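Local coordinates for chitinase (Paenibacillus sp. FPU-7, PDB 5GZT), which probably hydrolyses the beta-1,4 linkages of chitin and chitodextrins at random internal positions along the chain, at residues 296-301 with 352-357; 404-409 with 434-439; 428-433 with 473-478. All coordinates share one frame; numbering follows the deposited sequence.

Contact 1 of 3, residues 296-301 with 352-357; sequences VDATKF and TGLKAK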
# COMPACT_ATOMS: atom_id res chain seq x y z
N VAL B 296 11.54 -9.88 0.62
CA VAL B 296 10.30 -9.13 0.65
C VAL B 296 9.96 -9.07 2.13
O VAL B 296 9.89 -10.12 2.82
CB VAL B 296 9.18 -9.80 -0.20
CG1 VAL B 296 7.93 -8.92 -0.30
CG2 VAL B 296 9.62 -10.10 -1.61
N ASP B 297 9.87 -7.86 2.67
CA ASP B 297 9.38 -7.67 4.01
C ASP B 297 8.02 -7.04 3.89
O ASP B 297 7.87 -5.81 3.81
CB ASP B 297 10.39 -6.84 4.76
CG ASP B 297 9.91 -6.42 6.15
OD1 ASP B 297 8.88 -6.94 6.67
OD2 ASP B 297 10.59 -5.52 6.67
N ALA B 298 7.01 -7.90 3.85
CA ALA B 298 5.63 -7.48 3.72
C ALA B 298 5.06 -6.81 4.94
O ALA B 298 3.96 -6.29 4.85
CB ALA B 298 4.75 -8.64 3.28
N THR B 299 5.81 -6.69 6.04
CA THR B 299 5.37 -5.80 7.13
C THR B 299 5.31 -4.34 6.73
O THR B 299 4.71 -3.56 7.41
CB THR B 299 6.18 -5.93 8.44
OG1 THR B 299 7.52 -5.43 8.28
CG2 THR B 299 6.26 -7.42 8.90
N LYS B 300 5.94 -3.95 5.63
CA LYS B 300 6.01 -2.54 5.23
C LYS B 300 4.97 -2.08 4.20
O LYS B 300 4.99 -0.92 3.73
CB LYS B 300 7.39 -2.29 4.71
CG LYS B 300 8.48 -2.74 5.64
CD LYS B 300 8.39 -1.99 6.95
CE LYS B 300 9.41 -2.57 7.92
NZ LYS B 300 9.78 -1.45 8.78
N PHE B 301 4.04 -2.97 3.88
CA PHE B 301 3.00 -2.56 2.98
C PHE B 301 1.73 -3.29 3.32
O PHE B 301 1.77 -4.24 4.08
CB PHE B 301 3.39 -2.76 1.51
CG PHE B 301 3.93 -4.12 1.14
CD1 PHE B 301 3.09 -5.22 0.97
CD2 PHE B 301 5.27 -4.27 0.79
CE1 PHE B 301 3.62 -6.47 0.59
CE2 PHE B 301 5.82 -5.48 0.43
CZ PHE B 301 5.00 -6.61 0.32
N THR B 352 1.55 -15.12 -1.58
CA THR B 352 0.43 -15.29 -0.63
C THR B 352 0.94 -15.86 0.68
O THR B 352 0.42 -15.53 1.70
CB THR B 352 -0.69 -16.14 -1.21
OG1 THR B 352 -0.11 -17.37 -1.64
CG2 THR B 352 -1.32 -15.41 -2.43
N GLY B 353 2.00 -16.66 0.61
CA GLY B 353 2.68 -17.21 1.76
C GLY B 353 3.31 -16.18 2.66
O GLY B 353 3.61 -16.48 3.80
N LEU B 354 3.47 -14.94 2.18
CA LEU B 354 4.00 -13.86 3.02
C LEU B 354 2.99 -13.36 4.02
O LEU B 354 3.36 -12.64 4.95
CB LEU B 354 4.49 -12.65 2.19
CG LEU B 354 5.62 -12.96 1.22
CD1 LEU B 354 5.76 -11.76 0.31
CD2 LEU B 354 6.88 -13.30 1.97
N LYS B 355 1.73 -13.78 3.85
CA LYS B 355 0.72 -13.55 4.91
C LYS B 355 1.11 -14.03 6.31
O LYS B 355 0.69 -13.44 7.30
CB LYS B 355 -0.62 -14.11 4.51
CG LYS B 355 -1.25 -13.29 3.40
CD LYS B 355 -2.55 -13.87 2.89
CE LYS B 355 -2.98 -13.13 1.64
NZ LYS B 355 -4.43 -13.16 1.40
N ALA B 356 1.88 -15.10 6.38
CA ALA B 356 2.43 -15.58 7.64
C ALA B 356 3.16 -14.44 8.34
O ALA B 356 3.05 -14.33 9.54
CB ALA B 356 3.38 -16.78 7.40
N LYS B 357 3.88 -13.58 7.60
CA LYS B 357 4.63 -12.45 8.22
C LYS B 357 3.80 -11.16 8.37
O LYS B 357 4.12 -10.34 9.23
CB LYS B 357 5.97 -12.19 7.50
CG LYS B 357 7.11 -13.17 7.85
CD LYS B 357 7.53 -14.11 6.71
CE LYS B 357 6.37 -14.97 6.20
NZ LYS B 357 6.69 -16.16 5.34
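Val296 and Leu354 form the closest apolar pair of this contact. Val296 CG1 lies 3.6 Å from Leu354 CD1, and the two side chains cross at about a right angle. With CG1 anti to the backbone N (chi1 -173°), Val296 presents this one branch to the leucine. The same methyl sits at the edge of the Phe301 ring, in its plane. Lower down the leucine, Ala298 CB meets Leu354 CB at 4.2 Å. Ala298 also lies on the phenylalanine: its CA is 3.6 Å above one ring face of Phe301, offset toward the rim. Val296 and Ala298 thus meet Leu354, and Phe301 backs those two from within its own segment. A mixed contact is made by Thr299, whose CG2 packs 3.6 Å from Lys357 O, a methyl against a carbonyl oxygen.

Several polar bonds are local to one segment. Asp297 OD1 takes two donors from the same face of its carboxylate. Thr299 OG1 reaches it at 2.6 Å, from the syn side and 25° out of plane. Thr299 N reaches it at 3.1 Å from above the plane, which makes an Asx turn. A valine in place of this threonine would remove the hydroxyl donor and would probably leave the Asp297 carboxylate less firmly fixed. Lys357 turns its end away from the first segment, and its NZ makes a weak bond to Gly353 O.

Each segment precedes a strand of the family 18 barrel, 303-312 and 362-368, and these strands are neighbours. Lys355 NZ makes a salt bridge to Asp402. The contact between 296-301 and 352-357 is mainly apolar packing; Asn358 ND2, donating to Ala298 O, adds a polar link just past the second segment, while local polar bonds fix the shape of the first turn.

Contact 2 of 3, residues 404-409 with 434-439; sequences IDLDWE and KLLREK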
# COMPACT_ATOMS: atom_id res chain seq x y z
N ILE B 404 -9.05 -7.84 -7.41
CA ILE B 404 -8.66 -7.70 -8.80
C ILE B 404 -8.41 -6.21 -9.03
O ILE B 404 -9.26 -5.35 -8.65
CB ILE B 404 -9.81 -8.09 -9.77
CG1 ILE B 404 -10.17 -9.59 -9.66
CG2 ILE B 404 -9.49 -7.83 -11.23
CD1 ILE B 404 -11.47 -9.93 -10.40
N ASP B 405 -7.35 -5.93 -9.77
CA ASP B 405 -7.03 -4.58 -10.23
C ASP B 405 -6.88 -4.58 -11.75
O ASP B 405 -6.24 -5.45 -12.27
CB ASP B 405 -5.75 -4.04 -9.47
CG ASP B 405 -5.14 -2.86 -10.16
OD1 ASP B 405 -5.70 -1.77 -9.98
OD2 ASP B 405 -4.17 -3.04 -10.93
N LEU B 406 -7.40 -3.60 -12.47
CA LEU B 406 -7.14 -3.54 -13.91
C LEU B 406 -6.26 -2.39 -14.23
O LEU B 406 -6.55 -1.26 -13.78
CB LEU B 406 -8.40 -3.33 -14.70
CG LEU B 406 -9.60 -4.32 -14.55
CD1 LEU B 406 -10.58 -4.01 -15.66
CD2 LEU B 406 -9.12 -5.75 -14.62
N ASP B 407 -5.25 -2.64 -15.07
CA ASP B 407 -4.35 -1.61 -15.60
C ASP B 407 -4.43 -1.63 -17.09
O ASP B 407 -3.51 -2.16 -17.79
CB ASP B 407 -2.86 -1.80 -15.12
CG ASP B 407 -2.72 -1.81 -13.62
OD1 ASP B 407 -3.79 -1.68 -12.93
OD2 ASP B 407 -1.55 -1.97 -13.10
N TRP B 408 -5.49 -1.01 -17.61
CA TRP B 408 -5.59 -0.88 -19.05
C TRP B 408 -4.95 0.39 -19.51
O TRP B 408 -5.32 1.53 -19.10
CB TRP B 408 -7.06 -0.98 -19.45
CG TRP B 408 -7.58 -0.79 -20.86
CD1 TRP B 408 -6.93 -0.38 -21.99
CD2 TRP B 408 -8.95 -0.97 -21.23
NE1 TRP B 408 -7.83 -0.30 -23.04
CE2 TRP B 408 -9.08 -0.60 -22.57
CE3 TRP B 408 -10.10 -1.38 -20.51
CZ2 TRP B 408 -10.29 -0.68 -23.26
CZ3 TRP B 408 -11.35 -1.41 -21.20
CH2 TRP B 408 -11.40 -1.08 -22.55
N GLU B 409 -4.00 0.23 -20.42
CA GLU B 409 -3.10 1.31 -20.78
C GLU B 409 -3.14 1.56 -22.27
O GLU B 409 -2.29 1.13 -23.00
CB GLU B 409 -1.66 1.06 -20.22
CG GLU B 409 -1.64 0.69 -18.72
CD GLU B 409 -0.25 0.72 -18.06
OE1 GLU B 409 0.66 1.26 -18.68
OE2 GLU B 409 -0.09 0.23 -16.92
N LYS B 434 -18.45 -2.42 -13.83
CA LYS B 434 -19.77 -2.76 -13.24
C LYS B 434 -19.96 -4.27 -13.06
O LYS B 434 -20.23 -4.81 -11.94
CB LYS B 434 -20.83 -2.20 -14.18
CG LYS B 434 -22.27 -2.39 -13.73
CD LYS B 434 -23.17 -1.62 -14.69
CE LYS B 434 -24.63 -1.62 -14.23
NZ LYS B 434 -25.13 -3.01 -14.13
N LEU B 435 -19.74 -4.98 -14.17
CA LEU B 435 -19.88 -6.41 -14.15
C LEU B 435 -19.04 -7.06 -13.08
O LEU B 435 -19.53 -7.87 -12.29
CB LEU B 435 -19.56 -7.00 -15.51
CG LEU B 435 -19.77 -8.51 -15.68
CD1 LEU B 435 -21.16 -9.00 -15.24
CD2 LEU B 435 -19.50 -8.84 -17.13
N LEU B 436 -17.77 -6.66 -12.99
CA LEU B 436 -16.84 -7.34 -12.07
C LEU B 436 -17.25 -7.11 -10.65
O LEU B 436 -17.10 -7.98 -9.74
CB LEU B 436 -15.40 -6.77 -12.29
CG LEU B 436 -14.67 -7.23 -13.55
CD1 LEU B 436 -13.60 -6.22 -13.93
CD2 LEU B 436 -14.10 -8.60 -13.30
N ARG B 437 -17.64 -5.87 -10.42
CA ARG B 437 -18.14 -5.52 -9.08
C ARG B 437 -19.39 -6.44 -8.76
O ARG B 437 -19.47 -7.09 -7.69
CB ARG B 437 -18.53 -4.05 -9.04
CG ARG B 437 -18.60 -3.37 -7.68
CD ARG B 437 -18.44 -4.27 -6.48
NE ARG B 437 -17.17 -4.17 -5.85
CZ ARG B 437 -16.58 -5.09 -5.08
NH1 ARG B 437 -17.07 -6.30 -4.87
NH2 ARG B 437 -15.40 -4.79 -4.56
N GLU B 438 -20.31 -6.53 -9.72
CA GLU B 438 -21.51 -7.43 -9.55
C GLU B 438 -21.07 -8.85 -9.19
O GLU B 438 -21.45 -9.39 -8.11
CB GLU B 438 -22.35 -7.41 -10.80
CG GLU B 438 -23.05 -6.08 -10.92
CD GLU B 438 -23.66 -5.79 -12.28
OE1 GLU B 438 -23.49 -6.57 -13.24
OE2 GLU B 438 -24.29 -4.72 -12.37
N LYS B 439 -20.18 -9.41 -10.02
CA LYS B 439 -19.79 -10.79 -9.81
C LYS B 439 -19.08 -11.00 -8.48
O LYS B 439 -19.17 -12.11 -7.87
CB LYS B 439 -18.94 -11.27 -10.96
CG LYS B 439 -19.64 -11.19 -12.32
CD LYS B 439 -19.03 -12.21 -13.25
CE LYS B 439 -19.71 -12.20 -14.61
NZ LYS B 439 -20.91 -13.09 -14.60
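Lys434 NZ donates to Glu438 OE2 at 2.6 Å, a salt bridge between residues one turn apart on the exposed side of helix 425-447. The carboxylate oxygen accepts through its syn lone pair. The backbone repeats the same spacing, with Glu438 N bonded to Lys434 O at 2.8 Å.

The buried side of the helix meets strand 403-407 through one residue, Leu436. Its two methyls divide the work. CD2 lies 4.1 Å from Ile404 CD1, and those two side chains cross at about a right angle. CD1 lies 4.1 Å from Leu406 CD1, and here the side chains reach toward each other tip to tip. Ile404 and Leu406 are two residues apart on the strand, and both point toward the helix. In Ile404 the longer branch does the touching: CG1 is anti to the carbonyl carbon (chi1 -65°) and the chain runs on extended to CD1.

This is strand-to-helix packing in a family 18 TIM barrel, with the fourth strand and the helix that follows it. The DxxDxDxE signature of the family runs along this part of the chain, and Asp405, Asp407 and Glu409 are its last three acids. These acids are turned away from Leu436, while Ile404 and Leu406 fill the layer between barrel and helix. As in other family 18 enzymes, the last acid of the signature, Glu409, is probably the proton donor. Asp407 OD2 is bonded to Tyr282 OH, and Asp405 OD2 to Ser366 OG.

Around the leucine, Ala389 of helix 382-398 and Leu453 of strand 452-457 also touch it. Lys439, one turn along the helix from Leu435, turns to Glu386 of that same neighbouring helix and makes a salt bridge with it.

Contact 3 of 3, residues 428-433 with 473-478; sequences NFTALL and TPYLDY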
# COMPACT_ATOMS: atom_id res chain seq x y z
N ASN B 428 -17.39 1.09 -22.48
CA ASN B 428 -17.14 -0.34 -22.27
C ASN B 428 -16.39 -0.60 -20.99
O ASN B 428 -16.68 -1.61 -20.25
CB ASN B 428 -16.41 -0.94 -23.52
CG ASN B 428 -17.37 -1.08 -24.76
OD1 ASN B 428 -18.57 -0.85 -24.64
ND2 ASN B 428 -16.83 -1.42 -25.93
N PHE B 429 -15.41 0.28 -20.69
CA PHE B 429 -14.62 0.15 -19.43
C PHE B 429 -15.61 0.25 -18.26
O PHE B 429 -15.60 -0.55 -17.27
CB PHE B 429 -13.52 1.27 -19.44
CG PHE B 429 -12.52 1.22 -18.29
CD1 PHE B 429 -11.97 0.01 -17.82
CD2 PHE B 429 -12.06 2.42 -17.71
CE1 PHE B 429 -11.02 -0.01 -16.79
CE2 PHE B 429 -11.12 2.39 -16.70
CZ PHE B 429 -10.63 1.18 -16.23
N THR B 430 -16.54 1.19 -18.36
CA THR B 430 -17.55 1.34 -17.27
C THR B 430 -18.36 0.07 -17.02
O THR B 430 -18.53 -0.43 -15.86
CB THR B 430 -18.49 2.53 -17.60
OG1 THR B 430 -17.71 3.73 -17.67
CG2 THR B 430 -19.60 2.65 -16.54
N ALA B 431 -18.83 -0.49 -18.13
CA ALA B 431 -19.64 -1.74 -18.08
C ALA B 431 -18.83 -2.92 -17.55
O ALA B 431 -19.28 -3.68 -16.68
CB ALA B 431 -20.15 -2.04 -19.49
N LEU B 432 -17.59 -3.04 -18.02
CA LEU B 432 -16.72 -4.11 -17.53
C LEU B 432 -16.53 -4.02 -16.03
O LEU B 432 -16.60 -5.02 -15.29
CB LEU B 432 -15.37 -4.10 -18.30
CG LEU B 432 -14.23 -4.97 -17.82
CD1 LEU B 432 -14.62 -6.44 -17.62
CD2 LEU B 432 -13.12 -4.83 -18.87
N LEU B 433 -16.28 -2.80 -15.55
CA LEU B 433 -16.08 -2.60 -14.11
C LEU B 433 -17.34 -2.91 -13.32
O LEU B 433 -17.30 -3.54 -12.24
CB LEU B 433 -15.59 -1.16 -13.85
CG LEU B 433 -14.13 -0.90 -14.28
CD1 LEU B 433 -13.84 0.58 -14.21
CD2 LEU B 433 -13.13 -1.68 -13.46
N THR B 473 -16.30 5.32 -10.57
CA THR B 473 -15.81 5.40 -9.19
C THR B 473 -16.64 4.65 -8.20
O THR B 473 -16.08 4.05 -7.26
CB THR B 473 -15.60 6.90 -8.76
OG1 THR B 473 -14.52 7.46 -9.52
CG2 THR B 473 -15.21 7.01 -7.37
N PRO B 474 -18.00 4.64 -8.36
CA PRO B 474 -18.75 3.80 -7.43
C PRO B 474 -18.44 2.32 -7.47
O PRO B 474 -18.58 1.63 -6.46
CB PRO B 474 -20.21 4.06 -7.82
CG PRO B 474 -20.20 5.45 -8.32
CD PRO B 474 -18.87 5.58 -9.07
N TYR B 475 -17.95 1.81 -8.58
CA TYR B 475 -17.54 0.40 -8.57
C TYR B 475 -16.17 0.08 -7.94
O TYR B 475 -15.89 -1.11 -7.68
CB TYR B 475 -17.56 -0.09 -10.00
CG TYR B 475 -18.84 0.21 -10.70
CD1 TYR B 475 -20.08 -0.16 -10.15
CD2 TYR B 475 -18.83 0.86 -11.95
CE1 TYR B 475 -21.27 0.14 -10.83
CE2 TYR B 475 -20.01 1.16 -12.63
CZ TYR B 475 -21.22 0.80 -12.08
OH TYR B 475 -22.35 1.11 -12.82
N LEU B 476 -15.34 1.11 -7.66
CA LEU B 476 -13.90 0.93 -7.30
C LEU B 476 -13.61 1.19 -5.83
O LEU B 476 -14.04 2.16 -5.33
CB LEU B 476 -13.06 1.86 -8.18
CG LEU B 476 -13.29 1.68 -9.68
CD1 LEU B 476 -12.59 2.72 -10.51
CD2 LEU B 476 -12.89 0.30 -10.16
N ASP B 477 -12.90 0.33 -5.13
CA ASP B 477 -12.38 0.73 -3.81
C ASP B 477 -11.40 1.93 -3.84
O ASP B 477 -11.33 2.76 -2.87
CB ASP B 477 -11.69 -0.45 -3.13
CG ASP B 477 -12.66 -1.59 -2.78
OD1 ASP B 477 -13.03 -2.30 -3.75
OD2 ASP B 477 -12.98 -1.77 -1.56
N TYR B 478 -10.61 2.01 -4.91
CA TYR B 478 -9.70 3.15 -5.15
C TYR B 478 -9.16 3.15 -6.54
O TYR B 478 -9.23 2.13 -7.28
CB TYR B 478 -8.57 3.14 -4.11
CG TYR B 478 -7.93 1.79 -3.95
CD1 TYR B 478 -8.47 0.85 -3.14
CD2 TYR B 478 -6.71 1.47 -4.61
CE1 TYR B 478 -7.91 -0.41 -2.98
CE2 TYR B 478 -6.10 0.22 -4.43
CZ TYR B 478 -6.71 -0.73 -3.65
OH TYR B 478 -6.14 -1.97 -3.45
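Leu433 meets Leu476 through their methyl ends and Tyr475 through its own CB. The leucine pair is purely apolar. Leu433 CD2 lies 3.9 Å from Leu476 CD2, and Leu433 CD1 is 4.2 Å from Leu476 CD2. One methyl of Leu476 thus faces both branches of Leu433, and the side chains cross at about a right angle. With CG anti to the carbonyl carbon (chi1 -72°), Leu433 also puts CD1 over the centre of one Phe429 ring face, 3.8 Å above the plane. Leu433 is thus held between a ring of its own helix and the methyl of the loop.

The aromatic contacts are made by Tyr475. Its ring leans obliquely on the helix surface. Leu433 CB is 4.3 Å from Tyr475 CD2. The CE2 corner of the ring lies 3.9 Å from Thr430 O and 4.2 Å from Thr430 CG2. The ring therefore rests on the methyl and the backbone of one turn of helix. Thr430 keeps its hydroxyl for another partner, OG1 being hydrogen-bonded to Glu468 OE1.

Each segment has backbone bonds of its own. Leu433 N bonds to Phe429 O, as expected in a helix. Leu476 N bonds to Thr473 O at 3.1 Å, which closes a turn spanning Thr473 to Leu476; Tyr475 and Leu476 in it both meet the helix. Thr473 O and Leu476 O also accept from Lys526 NZ.

In the barrel, the contact sets the helix after the fourth strand against the loop that leads into strand 478-481. Ile472 of helix 469-472 touches Phe429, Thr430 and Leu433, and Ile455 of strand 452-457 touches Phe429 and Leu433, while Phe429 also meets the Trp408 ring.

In the fold
All three contacts belong to the first of the two family 18 catalytic domains of the chain. Contact 1 closes before the other two open. Its centre is about 25 Å from that of contact 2 and about 28 Å from that of contact 3, and it touches neither. At the nearest atoms the gaps are about 11 and 10 Å. Contacts 2 and 3 have centres about 6 Å apart. They share helix 425-447, and their segments alternate along the chain. Lys434 and Arg437 pack on Tyr475, and Arg437 makes a long, weak ion pair with Asp477. Together they tie one helix to the strand bearing the family signature and to the loop before strand 478-481.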